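Local coordinates for protein post-proline cleaving enzyme (Rickettsia typhi, PDB 4HVT) that probably cleaves peptides after proline residues, acting as a serine-type oligopeptidase of the prolyl oligopeptidase family, at residues 572-575 and 576-580; 538-541 and 542-545; 586-589 and 590-593. One frame throughout, in Å; residues are numbered along the deposited sequence.

How the interactions relate
All three contacts are local and lie in the alpha/beta-hydrolase part of the chain. In chain order, interaction 2 comes first, on helix 536-551; interaction 1 follows at the end of helix 567-578, and interaction 3 where strand 585-589 runs into a loop. The centre of interaction 1 is about 11 Å from each of the others. It touches interaction 2 through V574 on F539 and A575, Q578 and R579 on F543, and interaction 3 through V572 and M576 on strand 585-589. Interactions 2 and 3, with centres about 17 Å apart, do not meet. Helix 567-578, which leads away from the probable nucleophile elbow, thus lies beside helix 536-551, and both pack on the central sheet.

Interaction 1: 572-575 and 576-580; sequences VSVA and MTQRP
V574 and Q578 lie side by side, one helical turn apart, at the C-terminal end of helix 567-578, the helix of a beta-alpha-beta unit with strands 560-565 and 585-589 in the alpha/beta-hydrolase domain. Both side chains point the same way, and V574 CG1 rests 3.7 Å from Q578 CD, against the amide. The valine brings that methyl across by placing CG1 anti to its backbone N (chi1 172°). Beyond CG the glutamine chain is extended, and its NE2 is held by Q536 of the neighbouring helix. Beneath the pair, Q578 N gives V574 O a short bond of 2.8 Å, nearly straight at 172°.

M576 turns away toward strand 585-589, where it packs on V586; its CG passes 3.5 Å from S573 O. The helix runs out at R579, the first residue to leave helical backbone angles, although R579 N still bonds A575 O. The guanidinium reaches toward helix 536-551, with salt bridges to E547 there and to E581, and a cation-pi contact with F543. T577 folds its hydroxyl back over the preceding turn: OG1 sits 2.8 Å from S573 O and 3.2 Å from V574 O.

Interaction 2: 538-541 and 542-545; sequences AFND and FFAV
F543 lies back over the turn before it, with F539 O over one face of its ring. The oxygen is 3.2 Å above the ring plane and displaced toward the rim, with CD2 the nearest ring carbon. The phenylalanine reaches this position with CG beside its own backbone N and anti to the carbonyl carbon (chi1 -57°). The same F539 O accepts the F543 N-H at 3.0 Å, in the carbonyl plane, so one carbonyl meets both the amide and the ring of a single residue. N540 crosses the ring at a slant, OD1 4.0 Å from F543 CD2, the amide and ring planes 43° apart; that oxygen takes its hydrogen bond from Q536 NE2.

D541 and F542 are the other two residues most covered here, and their side chains lead off to different neighbours. The D541 carboxylate is held by S456 through OD1 and by a salt bridge from R517 to OD2, so both oxygens of this buried group are satisfied. F542 CB lies 3.3 Å from F539 O, while its ring extends toward L482 of strand 480-483. Its N-H goes to A538 O at 3.1 Å, and V545 N bonds D541 O in the same way. These are the i to i+4 bonds of a regular alpha-helix, here helix 536-551, whose F539 and F543 pack on helix 567-578 while F542 and V545 face the sheet of the alpha/beta-hydrolase fold.

Interaction 3: 586-589 and 590-593; sequences VACE and VPIL
V590 takes the chain off the end of strand 585-589, and it does so with a positive phi (33°), a left-handed backbone setting uncommon for a beta-branched residue. The sharp change of direction brings its CG2 within 3.3 Å of E589 O. This methyl lies between the backbone N and the carbonyl carbon of its own residue, facing back over the peptide it has just left. The amide of V590 is taken up by T644 OG1 of strand 640-646. The V590 side chain touches D649 and H682, which with S566 form a probable Ser-His-Asp triad, so the bend borders the probable site. The E589 side chain runs the other way, extended beyond CG, and its OE1 is hydrogen-bonded to Y694 OH of helix 688-706.

P591 follows with its ring across the thiol of C588. SG lies 3.7 Å from P591 CB and 3.8 Å from CG, almost evenly beside the two ring carbons. C588 sends its sulfur there with SG anti to the backbone N (chi1 -175°). This is the C-terminal edge of a parallel strand in the central sheet of an alpha/beta-hydrolase, between strands 560-565 and 640-646; as is usual in this fold, the loops leaving that edge lie around the active site.

Past I592, L593 points its side chain back toward the strand, and CD2 reaches C588 SG at 4.1 Å, meeting the sulfur on the same side as the proline ring. The leucine also packs on L629 and on S573 of helix 567-578, the helix that precedes strand 585-589 in the chain.

Interaction 1: 572-575 and 576-580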
loop_
_atom_site.group_PDB
_atom_site.type_symbol
_atom_site.label_atom_id
_atom_site.label_comp_id
_atom_site.label_asym_id
_atom_site.label_seq_id
_atom_site.Cartn_x
_atom_site.Cartn_y
_atom_site.Cartn_z
ATOM N N VAL A 572 -11.643 6.571 -11.617
ATOM C CA VAL A 572 -11.803 7.941 -12.073
ATOM C C VAL A 572 -11.918 8.052 -13.601
ATOM O O VAL A 572 -12.531 8.967 -14.081
ATOM C CB VAL A 572 -10.743 8.931 -11.520
ATOM C CG1 VAL A 572 -10.792 9.052 -10.019
ATOM C CG2 VAL A 572 -9.356 8.672 -12.062
ATOM N N SER A 573 -11.338 7.115 -14.347
ATOM C CA SER A 573 -11.555 7.044 -15.764
ATOM C C SER A 573 -12.950 6.549 -16.120
ATOM O O SER A 573 -13.504 7.001 -17.129
ATOM C CB SER A 573 -10.478 6.249 -16.453
ATOM O OG SER A 573 -10.403 4.902 -16.001
ATOM N N VAL A 574 -13.513 5.610 -15.349
ATOM C CA VAL A 574 -14.934 5.298 -15.447
ATOM C C VAL A 574 -15.818 6.520 -15.108
ATOM O O VAL A 574 -16.775 6.824 -15.833
ATOM C CB VAL A 574 -15.349 4.127 -14.576
ATOM C CG1 VAL A 574 -16.868 4.012 -14.584
ATOM C CG2 VAL A 574 -14.657 2.856 -15.034
ATOM N N ALA A 575 -15.513 7.202 -14.015
ATOM C CA ALA A 575 -16.318 8.320 -13.562
ATOM C C ALA A 575 -16.417 9.366 -14.670
ATOM O O ALA A 575 -17.486 9.914 -14.966
ATOM C CB ALA A 575 -15.753 8.932 -12.288
ATOM N N MET A 576 -15.283 9.685 -15.290
ATOM C CA MET A 576 -15.249 10.820 -16.192
ATOM C C MET A 576 -15.857 10.441 -17.533
ATOM O O MET A 576 -16.336 11.318 -18.265
ATOM C CB MET A 576 -13.813 11.312 -16.396
ATOM C CG MET A 576 -12.903 10.430 -17.229
ATOM S SD MET A 576 -11.233 11.064 -17.547
ATOM C CE MET A 576 -11.559 12.060 -18.924
ATOM N N THR A 577 -15.856 9.146 -17.849
ATOM C CA THR A 577 -16.495 8.712 -19.071
ATOM C C THR A 577 -18.021 8.449 -18.892
ATOM O O THR A 577 -18.781 8.691 -19.801
ATOM C CB THR A 577 -15.781 7.504 -19.742
ATOM O OG1 THR A 577 -15.684 6.405 -18.824
ATOM C CG2 THR A 577 -14.343 7.902 -20.226
ATOM N N GLN A 578 -18.486 7.940 -17.761
ATOM C CA GLN A 578 -19.948 7.823 -17.514
ATOM C C GLN A 578 -20.664 9.081 -17.160
ATOM O O GLN A 578 -21.853 9.282 -17.534
ATOM C CB GLN A 578 -20.181 6.828 -16.380
ATOM C CG GLN A 578 -19.929 5.454 -16.777
ATOM C CD GLN A 578 -20.336 4.445 -15.724
ATOM O OE1 GLN A 578 -20.636 4.794 -14.602
ATOM N NE2 GLN A 578 -20.384 3.202 -16.109
ATOM N N ARG A 579 -19.976 9.962 -16.437
ATOM C CA ARG A 579 -20.604 11.139 -15.880
ATOM C C ARG A 579 -19.748 12.411 -16.073
ATOM O O ARG A 579 -19.412 13.138 -15.099
ATOM C CB ARG A 579 -20.945 10.884 -14.414
ATOM C CG ARG A 579 -21.925 9.761 -14.149
ATOM C CD ARG A 579 -23.347 10.058 -14.634
ATOM N NE ARG A 579 -23.964 11.194 -13.996
ATOM C CZ ARG A 579 -24.549 11.203 -12.800
ATOM N NH1 ARG A 579 -24.590 10.100 -12.035
ATOM N NH2 ARG A 579 -25.051 12.358 -12.348
ATOM N N PRO A 580 -19.374 12.694 -17.327
ATOM C CA PRO A 580 -18.435 13.775 -17.569
ATOM C C PRO A 580 -18.933 15.134 -17.017
ATOM O O PRO A 580 -18.129 15.991 -16.572
ATOM C CB PRO A 580 -18.331 13.809 -19.087
ATOM C CG PRO A 580 -19.565 13.100 -19.623
ATOM C CD PRO A 580 -19.815 12.033 -18.587
#

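Interaction 2: 538-541 and 542-545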
loop_
_atom_site.group_PDB
_atom_site.type_symbol
_atom_site.label_atom_id
_atom_site.label_comp_id
_atom_site.label_asym_id
_atom_site.label_seq_id
_atom_site.Cartn_x
_atom_site.Cartn_y
_atom_site.Cartn_z
ATOM N N ALA A 538 -19.430 0.269 -6.895
ATOM C CA ALA A 538 -18.393 1.181 -6.417
ATOM C C ALA A 538 -18.535 2.531 -7.103
ATOM O O ALA A 538 -18.479 3.579 -6.461
ATOM C CB ALA A 538 -16.994 0.609 -6.667
ATOM N N PHE A 539 -18.725 2.501 -8.408
ATOM C CA PHE A 539 -18.774 3.697 -9.188
ATOM C C PHE A 539 -20.013 4.544 -8.807
ATOM O O PHE A 539 -19.910 5.736 -8.656
ATOM C CB PHE A 539 -18.746 3.400 -10.681
ATOM C CG PHE A 539 -17.652 2.403 -11.123
ATOM C CD1 PHE A 539 -16.376 2.401 -10.565
ATOM C CD2 PHE A 539 -17.894 1.503 -12.142
ATOM C CE1 PHE A 539 -15.392 1.503 -10.954
ATOM C CE2 PHE A 539 -16.903 0.623 -12.544
ATOM C CZ PHE A 539 -15.651 0.625 -11.952
ATOM N N ASN A 540 -21.152 3.873 -8.620
ATOM C CA ASN A 540 -22.375 4.529 -8.188
ATOM C C ASN A 540 -22.177 5.202 -6.832
ATOM O O ASN A 540 -22.649 6.316 -6.632
ATOM C CB ASN A 540 -23.517 3.534 -8.078
ATOM C CG ASN A 540 -23.986 3.040 -9.432
ATOM O OD1 ASN A 540 -23.667 3.617 -10.472
ATOM N ND2 ASN A 540 -24.777 1.988 -9.415
ATOM N N ASP A 541 -21.459 4.541 -5.923
ATOM C CA ASP A 541 -21.176 5.131 -4.598
ATOM C C ASP A 541 -20.418 6.434 -4.760
ATOM O O ASP A 541 -20.662 7.417 -4.090
ATOM C CB ASP A 541 -20.365 4.178 -3.753
ATOM C CG ASP A 541 -21.186 2.998 -3.259
ATOM O OD1 ASP A 541 -22.403 3.029 -3.485
ATOM O OD2 ASP A 541 -20.608 2.031 -2.674
ATOM N N PHE A 542 -19.478 6.423 -5.678
ATOM C CA PHE A 542 -18.655 7.597 -5.913
ATOM C C PHE A 542 -19.546 8.738 -6.472
ATOM O O PHE A 542 -19.436 9.850 -6.050
ATOM C CB PHE A 542 -17.565 7.221 -6.912
ATOM C CG PHE A 542 -16.465 8.236 -7.026
ATOM C CD1 PHE A 542 -15.585 8.466 -5.977
ATOM C CD2 PHE A 542 -16.270 8.918 -8.196
ATOM C CE1 PHE A 542 -14.555 9.369 -6.082
ATOM C CE2 PHE A 542 -15.262 9.887 -8.285
ATOM C CZ PHE A 542 -14.402 10.088 -7.245
ATOM N N PHE A 543 -20.437 8.435 -7.404
ATOM C CA PHE A 543 -21.372 9.457 -7.928
ATOM C C PHE A 543 -22.286 10.017 -6.811
ATOM O O PHE A 543 -22.582 11.229 -6.763
ATOM C CB PHE A 543 -22.238 8.910 -9.076
ATOM C CG PHE A 543 -21.459 8.369 -10.235
ATOM C CD1 PHE A 543 -20.333 9.028 -10.722
ATOM C CD2 PHE A 543 -21.837 7.174 -10.833
ATOM C CE1 PHE A 543 -19.640 8.544 -11.785
ATOM C CE2 PHE A 543 -21.144 6.685 -11.916
ATOM C CZ PHE A 543 -20.023 7.335 -12.378
ATOM N N ALA A 544 -22.775 9.129 -5.943
ATOM C CA ALA A 544 -23.616 9.535 -4.803
ATOM C C ALA A 544 -22.916 10.594 -3.935
ATOM O O ALA A 544 -23.514 11.556 -3.564
ATOM C CB ALA A 544 -24.015 8.333 -3.973
ATOM N N VAL A 545 -21.653 10.376 -3.621
ATOM C CA VAL A 545 -20.881 11.379 -2.914
ATOM C C VAL A 545 -20.675 12.668 -3.754
ATOM O O VAL A 545 -20.871 13.793 -3.239
ATOM C CB VAL A 545 -19.550 10.761 -2.413
ATOM C CG1 VAL A 545 -18.722 11.825 -1.764
ATOM C CG2 VAL A 545 -19.819 9.644 -1.412
#

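Interaction 3: 586-589 and 590-593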
loop_
_atom_site.group_PDB
_atom_site.type_symbol
_atom_site.label_atom_id
_atom_site.label_comp_id
_atom_site.label_asym_id
_atom_site.label_seq_id
_atom_site.Cartn_x
_atom_site.Cartn_y
_atom_site.Cartn_z
ATOM N N VAL A 586 -9.684 15.788 -13.635
ATOM C CA VAL A 586 -9.389 14.416 -13.277
ATOM C C VAL A 586 -7.872 14.157 -13.263
ATOM O O VAL A 586 -7.156 14.590 -14.155
ATOM C CB VAL A 586 -10.008 13.450 -14.284
ATOM C CG1 VAL A 586 -9.800 12.014 -13.843
ATOM C CG2 VAL A 586 -11.508 13.665 -14.489
ATOM N N ALA A 587 -7.393 13.418 -12.266
ATOM C CA ALA A 587 -6.039 12.840 -12.291
ATOM C C ALA A 587 -6.157 11.313 -12.190
ATOM O O ALA A 587 -6.716 10.791 -11.252
ATOM C CB ALA A 587 -5.172 13.433 -11.200
ATOM N N CYS A 588 -5.737 10.649 -13.269
ATOM C CA CYS A 588 -5.779 9.223 -13.468
ATOM C C CYS A 588 -4.342 8.733 -13.350
ATOM O O CYS A 588 -3.540 8.840 -14.295
ATOM C CB CYS A 588 -6.338 8.997 -14.838
ATOM S SG CYS A 588 -6.598 7.265 -15.243
ATOM N N GLU A 589 -4.000 8.225 -12.174
ATOM C CA GLU A 589 -2.605 7.993 -11.851
ATOM C C GLU A 589 -2.270 6.504 -11.909
ATOM O O GLU A 589 -3.026 5.694 -11.345
ATOM C CB GLU A 589 -2.314 8.492 -10.446
ATOM C CG GLU A 589 -2.738 9.913 -10.212
ATOM C CD GLU A 589 -2.427 10.364 -8.813
ATOM O OE1 GLU A 589 -1.223 10.544 -8.479
ATOM O OE2 GLU A 589 -3.411 10.535 -8.037
ATOM N N VAL A 590 -1.147 6.162 -12.564
ATOM C CA VAL A 590 -0.631 4.784 -12.736
ATOM C C VAL A 590 -1.778 3.789 -12.828
ATOM O O VAL A 590 -1.880 2.881 -12.029
ATOM C CB VAL A 590 0.432 4.388 -11.723
ATOM C CG1 VAL A 590 1.686 5.226 -11.919
ATOM C CG2 VAL A 590 -0.071 4.551 -10.305
ATOM N N PRO A 591 -2.662 3.988 -13.830
ATOM C CA PRO A 591 -3.931 3.307 -13.782
ATOM C C PRO A 591 -3.877 1.892 -14.310
ATOM O O PRO A 591 -2.984 1.541 -15.058
ATOM C CB PRO A 591 -4.809 4.089 -14.764
ATOM C CG PRO A 591 -3.840 4.656 -15.755
ATOM C CD PRO A 591 -2.611 4.961 -14.943
ATOM N N ILE A 592 -4.839 1.096 -13.860
ATOM C CA ILE A 592 -5.327 -0.058 -14.637
ATOM C C ILE A 592 -6.587 0.506 -15.301
ATOM O O ILE A 592 -7.394 1.185 -14.646
ATOM C CB ILE A 592 -5.583 -1.332 -13.780
ATOM C CG1 ILE A 592 -5.889 -2.493 -14.706
ATOM C CG2 ILE A 592 -6.646 -1.146 -12.706
ATOM C CD1 ILE A 592 -6.041 -3.819 -13.944
ATOM N N LEU A 593 -6.750 0.268 -16.588
ATOM C CA LEU A 593 -7.942 0.804 -17.223
ATOM C C LEU A 593 -8.405 0.080 -18.469
ATOM O O LEU A 593 -9.575 0.129 -18.781
ATOM C CB LEU A 593 -7.810 2.296 -17.484
ATOM C CG LEU A 593 -7.110 3.022 -18.585
ATOM C CD1 LEU A 593 -7.690 2.824 -19.980
ATOM C CD2 LEU A 593 -7.144 4.527 -18.201
#